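Local atomic coordinates of putative endo-1,4-beta-xylanase (Bacteroides thetaiotaomicron VPI-5482, PDB entry 5MSX), a protein that probably hydrolyses glycosidic bonds in complex plant pectin, as a calcium-binding family 43 glycoside hydrolase with likely arabinofuranosidase activity. Residues C[166-171]-C[202-207]; C[197-202]-C[213-218]; C[219-224]-C[254-259]; C[225-230]-C[244-249]. All blocks are in the same frame, centred on the assembly; numbering follows the deposited sequence.

Interaction 1: C[166-171]-C[202-207]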
# COMPACT_ATOMS: atom_id res chain seq x y z
N TYR C 166 1.24 10.79 -8.13
CA TYR C 166 0.73 12.14 -8.39
C TYR C 166 -0.65 12.06 -9.01
O TYR C 166 -0.95 11.15 -9.79
CB TYR C 166 1.64 12.91 -9.37
CG TYR C 166 3.06 13.09 -8.95
CD1 TYR C 166 4.00 12.11 -9.19
CD2 TYR C 166 3.47 14.25 -8.31
CE1 TYR C 166 5.32 12.27 -8.76
CE2 TYR C 166 4.78 14.43 -7.91
CZ TYR C 166 5.70 13.44 -8.12
OH TYR C 166 7.00 13.63 -7.74
N VAL C 167 -1.49 13.03 -8.67
CA VAL C 167 -2.79 13.19 -9.30
C VAL C 167 -2.79 14.53 -10.05
O VAL C 167 -2.43 15.55 -9.50
CB VAL C 167 -3.97 13.03 -8.31
CG1 VAL C 167 -3.91 14.02 -7.13
CG2 VAL C 167 -5.29 13.12 -9.07
N PHE C 168 -3.12 14.47 -11.34
CA PHE C 168 -3.31 15.63 -12.21
C PHE C 168 -4.80 15.81 -12.47
O PHE C 168 -5.50 14.84 -12.68
CB PHE C 168 -2.62 15.37 -13.56
CG PHE C 168 -1.13 15.35 -13.50
CD1 PHE C 168 -0.46 14.18 -13.23
CD2 PHE C 168 -0.40 16.51 -13.73
CE1 PHE C 168 0.93 14.15 -13.18
CE2 PHE C 168 1.00 16.50 -13.68
CZ PHE C 168 1.66 15.32 -13.41
N TRP C 169 -5.31 17.02 -12.45
CA TRP C 169 -6.72 17.22 -12.79
C TRP C 169 -6.94 18.51 -13.57
O TRP C 169 -5.99 19.16 -13.92
CB TRP C 169 -7.65 17.03 -11.56
CG TRP C 169 -7.61 18.05 -10.46
CD1 TRP C 169 -8.52 19.09 -10.25
CD2 TRP C 169 -6.69 18.09 -9.35
NE1 TRP C 169 -8.18 19.78 -9.10
CE2 TRP C 169 -7.07 19.19 -8.53
CE3 TRP C 169 -5.56 17.35 -8.99
CZ2 TRP C 169 -6.36 19.55 -7.37
CZ3 TRP C 169 -4.85 17.70 -7.84
CH2 TRP C 169 -5.26 18.80 -7.03
N GLY C 170 -8.18 18.81 -13.91
CA GLY C 170 -8.47 19.94 -14.80
C GLY C 170 -8.02 21.27 -14.24
O GLY C 170 -7.76 21.41 -13.03
N ARG C 171 -7.86 22.23 -15.16
CA ARG C 171 -7.34 23.58 -14.90
C ARG C 171 -5.90 23.58 -14.39
O ARG C 171 -5.46 24.47 -13.63
CB ARG C 171 -8.31 24.37 -14.01
CG ARG C 171 -9.76 24.30 -14.49
CD ARG C 171 -10.60 25.46 -13.92
NE ARG C 171 -10.24 26.74 -14.56
CZ ARG C 171 -10.85 27.91 -14.29
NH1 ARG C 171 -11.83 27.98 -13.37
NH2 ARG C 171 -10.47 29.02 -14.92
N PRO C 202 -6.33 16.43 -18.66
CA PRO C 202 -4.86 16.24 -18.64
C PRO C 202 -4.42 14.80 -18.97
O PRO C 202 -5.10 13.86 -18.64
CB PRO C 202 -4.48 16.60 -17.20
CG PRO C 202 -5.74 16.49 -16.41
CD PRO C 202 -6.86 16.83 -17.34
N ILE C 203 -3.32 14.69 -19.68
CA ILE C 203 -2.66 13.44 -19.97
C ILE C 203 -1.25 13.65 -19.50
O ILE C 203 -0.68 14.68 -19.80
CB ILE C 203 -2.65 13.13 -21.50
CG1 ILE C 203 -4.09 12.90 -21.99
CG2 ILE C 203 -1.68 11.98 -21.86
CD1 ILE C 203 -4.21 12.86 -23.53
N PHE C 204 -0.70 12.69 -18.76
CA PHE C 204 0.68 12.77 -18.29
C PHE C 204 1.37 11.43 -18.47
O PHE C 204 0.80 10.36 -18.15
CB PHE C 204 0.74 13.18 -16.81
CG PHE C 204 2.13 13.45 -16.32
CD1 PHE C 204 2.92 12.41 -15.84
CD2 PHE C 204 2.67 14.73 -16.37
CE1 PHE C 204 4.21 12.65 -15.40
CE2 PHE C 204 3.95 14.97 -15.94
CZ PHE C 204 4.74 13.92 -15.44
N PHE C 205 2.59 11.48 -18.98
CA PHE C 205 3.44 10.30 -19.09
C PHE C 205 4.92 10.66 -19.14
O PHE C 205 5.31 11.82 -19.40
CB PHE C 205 3.05 9.43 -20.29
CG PHE C 205 3.28 10.09 -21.61
CD1 PHE C 205 2.31 10.92 -22.16
CD2 PHE C 205 4.47 9.91 -22.31
CE1 PHE C 205 2.53 11.55 -23.39
CE2 PHE C 205 4.70 10.57 -23.52
CZ PHE C 205 3.73 11.39 -24.04
N LYS C 206 5.74 9.64 -18.89
CA LYS C 206 7.18 9.77 -18.86
C LYS C 206 7.76 8.87 -19.96
O LYS C 206 7.43 7.70 -20.02
CB LYS C 206 7.73 9.32 -17.51
CG LYS C 206 9.23 9.55 -17.34
CD LYS C 206 9.72 8.99 -16.01
CE LYS C 206 11.07 9.58 -15.60
NZ LYS C 206 11.34 9.06 -14.24
N ARG C 207 8.65 9.41 -20.80
CA ARG C 207 9.34 8.60 -21.80
C ARG C 207 10.81 9.00 -21.90
O ARG C 207 11.12 10.17 -22.14
CB ARG C 207 8.66 8.78 -23.17
CG ARG C 207 9.41 8.10 -24.33
CD ARG C 207 8.65 8.29 -25.62
NE ARG C 207 9.28 7.67 -26.80
CZ ARG C 207 10.29 8.22 -27.49
NH1 ARG C 207 10.87 9.37 -27.13
NH2 ARG C 207 10.73 7.59 -28.57
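Phe168 carries its CG anti to its own carbonyl carbon (chi1 -69°), while Phe204 carries its CG anti to its backbone N (chi1 -173°). These torsions swing the two rings toward each other from separate strands, 166-169 and 203-207. The rings form an offset stack. Their centroids lie 4.3 Å apart and their planes are only 18° from parallel. The stack is slipped toward the rim on both sides. Phe204 CB also reaches over the Phe168 face, 4.0 Å from the ring centroid, and makes a CH-pi contact. One methylene and one ring of Phe204 thus share the same face of Phe168.

Pro202 packs one step further along. Its CB lies 4.3 Å from Phe168 CB. Its ring then passes beside the backbone that follows, with CG 3.7 Å from Trp169 O and CD 4.2 Å from Gly170 N. The contact is largely apolar and buried, and the two segments share no hydrogen bond. Phe158 meets the Phe204 ring edge-to-face. Val174 and Glu156 border Phe168 within its own sheet. Pro202 also comes close to Asp154, a predicted pKa-modulating residue.

The two strands belong to consecutive four-stranded antiparallel sheets. Such side-chain packing helps to join neighbouring blades in the five-bladed beta-propeller of family 43 glycoside hydrolases.

Interaction 2: C[197-202]-C[213-218]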
# COMPACT_ATOMS: atom_id res chain seq x y z
N GLU C 197 -5.97 29.60 -21.63
CA GLU C 197 -7.43 29.46 -21.54
C GLU C 197 -7.87 28.23 -20.76
O GLU C 197 -7.04 27.39 -20.38
CB GLU C 197 -8.10 29.53 -22.92
CG GLU C 197 -7.61 28.55 -23.99
CD GLU C 197 -6.42 29.07 -24.81
OE1 GLU C 197 -6.52 29.16 -26.05
OE2 GLU C 197 -5.39 29.41 -24.20
N TYR C 198 -9.17 28.14 -20.47
CA TYR C 198 -9.73 27.00 -19.79
C TYR C 198 -9.19 25.66 -20.33
O TYR C 198 -9.25 25.39 -21.55
CB TYR C 198 -11.26 26.98 -19.90
CG TYR C 198 -11.84 25.74 -19.27
CD1 TYR C 198 -11.77 25.55 -17.90
CD2 TYR C 198 -12.40 24.73 -20.06
CE1 TYR C 198 -12.26 24.39 -17.31
CE2 TYR C 198 -12.88 23.56 -19.48
CZ TYR C 198 -12.82 23.40 -18.11
OH TYR C 198 -13.31 22.25 -17.55
N SER C 199 -8.73 24.80 -19.42
CA SER C 199 -8.16 23.51 -19.78
C SER C 199 -8.68 22.36 -18.95
O SER C 199 -8.97 22.50 -17.73
CB SER C 199 -6.63 23.57 -19.62
OG SER C 199 -6.06 22.27 -19.80
N GLU C 200 -8.80 21.21 -19.60
CA GLU C 200 -9.24 19.98 -18.91
C GLU C 200 -8.54 18.76 -19.51
O GLU C 200 -7.54 18.91 -20.20
CB GLU C 200 -10.77 19.90 -18.96
CG GLU C 200 -11.39 19.71 -20.34
CD GLU C 200 -12.94 19.85 -20.33
OE1 GLU C 200 -13.53 20.07 -19.24
OE2 GLU C 200 -13.57 19.73 -21.41
N GLY C 201 -9.03 17.57 -19.23
CA GLY C 201 -8.49 16.35 -19.83
C GLY C 201 -6.98 16.18 -19.81
O GLY C 201 -6.40 15.79 -20.81
N PRO C 202 -6.33 16.43 -18.66
CA PRO C 202 -4.86 16.24 -18.64
C PRO C 202 -4.42 14.80 -18.97
O PRO C 202 -5.10 13.86 -18.64
CB PRO C 202 -4.48 16.60 -17.20
CG PRO C 202 -5.74 16.49 -16.41
CD PRO C 202 -6.86 16.83 -17.34
N TYR C 213 3.39 16.74 -20.13
CA TYR C 213 2.10 17.20 -19.65
C TYR C 213 1.30 17.78 -20.83
O TYR C 213 1.61 18.85 -21.33
CB TYR C 213 2.26 18.28 -18.55
CG TYR C 213 0.94 18.77 -18.08
CD1 TYR C 213 0.14 17.96 -17.33
CD2 TYR C 213 0.46 20.03 -18.44
CE1 TYR C 213 -1.12 18.35 -16.95
CE2 TYR C 213 -0.81 20.45 -18.05
CZ TYR C 213 -1.60 19.60 -17.32
OH TYR C 213 -2.85 19.95 -16.89
N LEU C 214 0.26 17.05 -21.22
CA LEU C 214 -0.64 17.44 -22.31
C LEU C 214 -1.93 17.92 -21.68
O LEU C 214 -2.43 17.27 -20.75
CB LEU C 214 -0.96 16.23 -23.22
CG LEU C 214 0.11 15.69 -24.18
CD1 LEU C 214 1.39 15.29 -23.49
CD2 LEU C 214 -0.48 14.51 -24.94
N TYR C 215 -2.48 19.00 -22.21
CA TYR C 215 -3.66 19.64 -21.65
C TYR C 215 -4.56 20.15 -22.79
O TYR C 215 -4.06 20.57 -23.84
CB TYR C 215 -3.20 20.76 -20.70
CG TYR C 215 -2.41 21.88 -21.36
CD1 TYR C 215 -1.05 21.76 -21.60
CD2 TYR C 215 -3.04 23.07 -21.73
CE1 TYR C 215 -0.34 22.77 -22.23
CE2 TYR C 215 -2.33 24.10 -22.36
CZ TYR C 215 -1.00 23.95 -22.60
OH TYR C 215 -0.31 24.97 -23.23
N THR C 216 -5.87 20.09 -22.61
CA THR C 216 -6.79 20.62 -23.63
C THR C 216 -6.93 22.12 -23.54
O THR C 216 -6.70 22.72 -22.48
CB THR C 216 -8.23 20.02 -23.58
OG1 THR C 216 -8.98 20.52 -22.43
CG2 THR C 216 -8.17 18.53 -23.61
N ILE C 217 -7.23 22.69 -24.70
CA ILE C 217 -7.62 24.07 -24.90
C ILE C 217 -8.91 24.08 -25.76
O ILE C 217 -9.07 23.21 -26.62
CB ILE C 217 -6.45 24.80 -25.60
CG1 ILE C 217 -5.30 25.02 -24.62
CG2 ILE C 217 -6.87 26.10 -26.25
CD1 ILE C 217 -5.72 25.56 -23.27
N GLY C 218 -9.81 25.04 -25.53
CA GLY C 218 -11.07 25.14 -26.29
C GLY C 218 -12.07 24.09 -25.88
O GLY C 218 -11.96 23.45 -24.82
O HOH W 1 -10.44 22.79 -22.79
O HOH W 2 -10.54 26.76 -23.42
O HOH W 3 -5.64 20.85 -17.53
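Thr216 OG1 is gripped from two directions. It accepts the backbone N-H of Glu200 (N to OG1 2.9 Å, 150° at the hydrogen) and donates to a water 2.7 Å away. That water donates to Tyr198 O and Gly218 O. Thr216 chi1 is 73°, which sets OG1 between its backbone N and carbonyl carbon, on the side of the loop. The backbone completes the pairing: Thr216 N donates to Glu200 O at 3.2 Å, with a nearly straight 165° bond.

Ser199 OG donates to Thr216 O at 2.8 Å. Ser199 OG lies in the plane of the Thr216 carbonyl, on a lone pair of its oxygen. A water 2.7 Å from Ser199 OG donates to it and also sits near Tyr213 OH. A further water joins Tyr198 O to Gly218 N.

Glu200 is the predicted proton donor. Its CG still packs 3.3 Å from Thr216 OG1 before the carboxylate leaves the strand. Tyr198 OH donates to Glu200 OE1 from above the carboxylate plane, and Asp154 OD2 hydrogen-bonds to the backbone N of Gly201. The strand holds the Glu200 backbone at both N and O, which probably helps to position the predicted proton-donor carboxylate.

Interaction 3: C[219-224]-C[254-259]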
# COMPACT_ATOMS: atom_id res chain seq x y z
N GLY C 219 -13.06 23.91 -26.73
CA GLY C 219 -14.13 22.94 -26.53
C GLY C 219 -14.90 22.79 -27.85
O GLY C 219 -14.70 23.59 -28.77
N ASP C 220 -15.75 21.77 -27.94
CA ASP C 220 -16.55 21.49 -29.16
C ASP C 220 -15.59 21.35 -30.34
O ASP C 220 -14.54 20.73 -30.18
CB ASP C 220 -17.65 22.56 -29.36
CG ASP C 220 -18.54 22.71 -28.13
OD1 ASP C 220 -19.03 21.69 -27.62
OD2 ASP C 220 -18.71 23.84 -27.64
N GLU C 221 -15.91 21.96 -31.50
CA GLU C 221 -15.05 21.86 -32.68
C GLU C 221 -13.72 22.52 -32.45
O GLU C 221 -12.77 22.17 -33.15
CB GLU C 221 -15.67 22.52 -33.94
CG GLU C 221 -17.04 22.01 -34.34
CD GLU C 221 -18.17 22.88 -33.82
OE1 GLU C 221 -18.15 23.25 -32.61
OE2 GLU C 221 -19.10 23.20 -34.61
N LYS C 222 -13.63 23.48 -31.51
CA LYS C 222 -12.33 24.14 -31.23
C LYS C 222 -11.40 23.41 -30.25
O LYS C 222 -10.35 23.91 -29.95
CB LYS C 222 -12.51 25.59 -30.79
CG LYS C 222 -13.29 26.47 -31.76
CD LYS C 222 -12.50 26.80 -33.02
CE LYS C 222 -13.40 27.42 -34.09
NZ LYS C 222 -12.61 27.89 -35.27
N TYR C 223 -11.78 22.24 -29.77
CA TYR C 223 -10.92 21.42 -28.90
C TYR C 223 -9.54 21.20 -29.55
O TYR C 223 -9.46 20.90 -30.76
CB TYR C 223 -11.57 20.06 -28.67
CG TYR C 223 -11.98 19.67 -27.28
CD1 TYR C 223 -11.20 20.02 -26.16
CD2 TYR C 223 -13.09 18.85 -27.07
CE1 TYR C 223 -11.55 19.60 -24.88
CE2 TYR C 223 -13.43 18.40 -25.79
CZ TYR C 223 -12.65 18.78 -24.70
OH TYR C 223 -12.93 18.36 -23.44
N GLN C 224 -8.48 21.46 -28.79
CA GLN C 224 -7.11 21.14 -29.17
C GLN C 224 -6.37 20.56 -27.96
O GLN C 224 -6.75 20.81 -26.78
CB GLN C 224 -6.36 22.38 -29.63
CG GLN C 224 -7.01 23.12 -30.78
CD GLN C 224 -6.31 24.45 -31.08
OE1 GLN C 224 -6.27 25.31 -30.26
NE2 GLN C 224 -5.74 24.57 -32.25
N GLY C 254 -11.92 16.33 -42.50
CA GLY C 254 -13.23 16.33 -41.82
C GLY C 254 -13.15 15.79 -40.38
O GLY C 254 -14.00 14.99 -39.95
N ILE C 255 -12.11 16.22 -39.64
CA ILE C 255 -11.90 15.79 -38.24
C ILE C 255 -11.90 17.00 -37.33
O ILE C 255 -10.96 17.79 -37.37
CB ILE C 255 -10.61 14.95 -38.09
CG1 ILE C 255 -10.76 13.66 -38.91
CG2 ILE C 255 -10.32 14.62 -36.61
CD1 ILE C 255 -9.44 12.96 -39.21
N PHE C 256 -12.97 17.15 -36.55
CA PHE C 256 -13.25 18.36 -35.78
C PHE C 256 -13.09 18.15 -34.27
O PHE C 256 -13.66 17.20 -33.71
CB PHE C 256 -14.68 18.83 -36.08
CG PHE C 256 -14.88 19.29 -37.49
CD1 PHE C 256 -15.25 18.39 -38.49
CD2 PHE C 256 -14.70 20.63 -37.84
CE1 PHE C 256 -15.43 18.82 -39.80
CE2 PHE C 256 -14.87 21.06 -39.15
CZ PHE C 256 -15.25 20.15 -40.13
N GLY C 257 -12.34 19.03 -33.63
CA GLY C 257 -12.30 19.11 -32.17
C GLY C 257 -11.73 17.85 -31.55
O GLY C 257 -12.44 17.19 -30.79
N PRO C 258 -10.47 17.50 -31.89
CA PRO C 258 -9.79 16.34 -31.32
C PRO C 258 -9.35 16.55 -29.88
O PRO C 258 -8.20 16.92 -29.60
CB PRO C 258 -8.58 16.14 -32.25
CG PRO C 258 -8.28 17.48 -32.73
CD PRO C 258 -9.63 18.14 -32.93
N GLY C 259 -10.29 16.29 -28.97
CA GLY C 259 -10.07 16.54 -27.55
C GLY C 259 -9.93 15.35 -26.62
O GLY C 259 -9.45 14.29 -27.00
O HOH W 4 -15.01 18.06 -30.25
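Gly257 and Gly259 fit against Asp220, Glu221 and Tyr223 with almost no room to spare. Gly257 CA lies 3.4 Å from Asp220 O, a C-H...O contact, and Gly257 C is 3.6 Å from Tyr223 CB. Gly257 N also comes within 3.2 Å of Glu221 O, but the angle is poor, and it bonds instead to Thr249 OG1. The Tyr223 ring is held between two glycines. Gly259 CA sits over one face as a CH-pi contact, 3.8 Å from the ring centroid and 17° off the normal. Gly219 CA covers the opposite face, toward the rim. A water lies at the ring edge, in its plane. It donates to Asp220 O (2.7 Å) and to Gly257 O (2.8 Å), bridging the backbones where they do not bond directly.

Both segments are largely loop, next to the predicted active site of the propeller. Residues 221-222 make a short 3-10 turn, and Pro258 is the centre of an inverse gamma turn that carries the chain past Tyr223 O. The hydroxyl of Tyr223 makes a weak hydrogen bond to Glu200, the predicted proton donor.

The side-chain approach of Glu221 to Phe256 is looser, with Glu221 CG no nearer than 4.3 Å to Phe256 CB. The Glu221 carboxylate leads away and accepts the backbone N-H groups of Met342, Lys343 and Asp344. On the solvent side Asp220 is partly exposed, and its CB points away from 254-259.

Interaction 4: C[225-230]-C[244-249]. With EDO (1,2-ethanediol), chain B.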
# COMPACT_ATOMS: atom_id res chain seq x y z
N TYR C 225 -5.33 19.79 -28.23
CA TYR C 225 -4.35 19.44 -27.20
C TYR C 225 -3.08 20.23 -27.47
O TYR C 225 -2.59 20.32 -28.61
CB TYR C 225 -4.06 17.93 -27.15
CG TYR C 225 -4.83 17.13 -26.13
CD1 TYR C 225 -4.50 17.19 -24.79
CD2 TYR C 225 -5.92 16.32 -26.50
CE1 TYR C 225 -5.20 16.46 -23.83
CE2 TYR C 225 -6.63 15.59 -25.55
CZ TYR C 225 -6.25 15.65 -24.20
OH TYR C 225 -6.93 14.94 -23.23
N ALA C 226 -2.56 20.78 -26.38
CA ALA C 226 -1.24 21.39 -26.33
C ALA C 226 -0.42 20.66 -25.28
O ALA C 226 -0.94 19.78 -24.57
CB ALA C 226 -1.36 22.86 -26.01
N TYR C 227 0.88 20.98 -25.18
CA TYR C 227 1.72 20.31 -24.19
C TYR C 227 2.95 21.13 -23.80
O TYR C 227 3.29 22.10 -24.46
CB TYR C 227 2.15 18.90 -24.64
CG TYR C 227 3.35 18.88 -25.52
CD1 TYR C 227 3.29 19.37 -26.82
CD2 TYR C 227 4.58 18.39 -25.07
CE1 TYR C 227 4.38 19.36 -27.66
CE2 TYR C 227 5.69 18.38 -25.91
CZ TYR C 227 5.58 18.86 -27.21
OH TYR C 227 6.67 18.85 -28.06
N VAL C 228 3.51 20.74 -22.66
CA VAL C 228 4.78 21.17 -22.14
C VAL C 228 5.58 19.95 -21.65
O VAL C 228 5.03 18.84 -21.48
CB VAL C 228 4.62 22.20 -20.97
CG1 VAL C 228 3.98 23.47 -21.49
CG2 VAL C 228 3.80 21.65 -19.80
N MET C 229 6.87 20.15 -21.44
CA MET C 229 7.82 19.06 -21.09
C MET C 229 8.69 19.46 -19.93
O MET C 229 9.03 20.63 -19.79
CB MET C 229 8.79 18.80 -22.22
CG MET C 229 8.22 18.09 -23.39
SD MET C 229 9.42 18.15 -24.74
CE MET C 229 9.55 19.88 -25.12
N SER C 230 9.08 18.47 -19.13
CA SER C 230 10.08 18.70 -18.11
C SER C 230 11.06 17.56 -18.04
O SER C 230 10.69 16.39 -18.20
CB SER C 230 9.42 18.83 -16.75
OG SER C 230 10.43 18.89 -15.76
N ASP C 244 3.89 23.44 -30.08
CA ASP C 244 3.22 22.90 -28.87
C ASP C 244 1.76 22.41 -29.08
O ASP C 244 1.20 21.80 -28.17
CB ASP C 244 3.31 23.92 -27.70
CG ASP C 244 2.41 25.16 -27.89
OD1 ASP C 244 2.19 25.57 -29.06
OD2 ASP C 244 1.91 25.71 -26.88
N ILE C 245 1.15 22.65 -30.24
CA ILE C 245 -0.19 22.16 -30.53
C ILE C 245 -0.08 20.80 -31.20
O ILE C 245 0.40 20.68 -32.31
CB ILE C 245 -0.99 23.10 -31.43
CG1 ILE C 245 -1.19 24.48 -30.75
CG2 ILE C 245 -2.34 22.50 -31.77
CD1 ILE C 245 -2.28 24.56 -29.71
N ILE C 246 -0.54 19.77 -30.52
CA ILE C 246 -0.36 18.43 -31.04
C ILE C 246 -1.62 17.81 -31.66
O ILE C 246 -1.48 16.87 -32.39
CB ILE C 246 0.33 17.48 -30.06
CG1 ILE C 246 -0.48 17.29 -28.79
CG2 ILE C 246 1.73 18.01 -29.73
CD1 ILE C 246 0.27 16.51 -27.74
N SER C 247 -2.81 18.32 -31.36
CA SER C 247 -4.03 17.91 -32.05
C SER C 247 -4.91 19.10 -32.25
O SER C 247 -5.00 19.95 -31.36
CB SER C 247 -4.79 16.80 -31.31
OG SER C 247 -5.43 17.26 -30.15
N THR C 248 -5.51 19.19 -33.43
CA THR C 248 -6.36 20.31 -33.80
C THR C 248 -7.24 19.90 -34.98
O THR C 248 -6.92 18.95 -35.68
CB THR C 248 -5.52 21.57 -34.14
OG1 THR C 248 -6.40 22.70 -34.25
CG2 THR C 248 -4.73 21.42 -35.48
N THR C 249 -8.34 20.61 -35.19
CA THR C 249 -9.23 20.36 -36.34
C THR C 249 -8.43 20.25 -37.66
O THR C 249 -7.52 21.06 -37.91
CB THR C 249 -10.34 21.42 -36.44
OG1 THR C 249 -11.25 21.23 -35.36
CG2 THR C 249 -11.10 21.36 -37.82
C1 EDO B . 1.80 26.47 -33.50
O1 EDO B . 2.98 26.21 -34.25
C2 EDO B . 1.84 25.62 -32.26
O2 EDO B . 1.98 24.22 -32.57
O HOH W 5 2.01 24.47 -24.60
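A classic beta bulge marks this edge pairing: Ile246 and Ser247 both face Tyr225. The pairing is antiparallel but splayed, with the axes 136° apart, and strand 245-247 is weakly bonded. Tyr225 O receives two N-H groups, from Ile246 N at 2.9 Å and, weakly, from Ser247 N. Tyr225 N donates to Ser247 O at 3.2 Å and also makes a weak bond to Ser247 OG. That hydroxyl lies at the edge of the Tyr225 ring, in its plane, and bonds to Pro258 O. Beyond the bulge the pairing thins to a weak bond from Tyr227 N to Asp244 O.

With Ile246 CG1 between the backbone N and the carbonyl carbon (chi1 63°), Ile246 CG2 packs 3.6 Å from Tyr227 CD1, the side chains crossing at about a right angle. A water joins Tyr227 O to Asp244 OD2, and OD1 makes a salt bridge with Arg195. Ile245 N donates to a 1,2-ethanediol, probably from the crystallisation liquor.

Strand 245-247 is the outermost strand of its four-stranded sheet. Strand 224-230 lies between it and strand 210-217, where Tyr225 packs on Thr216 and Ile246 reaches Leu214. The Tyr225 hydroxyl ties back to Gly201 O and Gly261 N.

All four contacts are largely buried, but their chemistry follows their place. Interaction 1 joins two sheets and is largely apolar. Interaction 2 sets a loop against strand 210-217, and interaction 4 pairs two strands of the same sheet, which interaction 1 reaches through 203-207. Interaction 4 is backbone-led; interaction 2 mixes backbone, hydroxyl and water bonds. Interaction 3 packs loops by glycine fit and a bridging water. Interactions 1 and 2 share Pro202, and Ile203 O pairs with Leu214 N between them. Tyr215 N bonds to Ala226 O, joining 2 to 4. Interactions 2 and 3 meet at the predicted proton donor. Gln224 NE2 and Thr248 OG1 link 3 to 4. The exposed residues of interaction 2 are Glu197 and Tyr198.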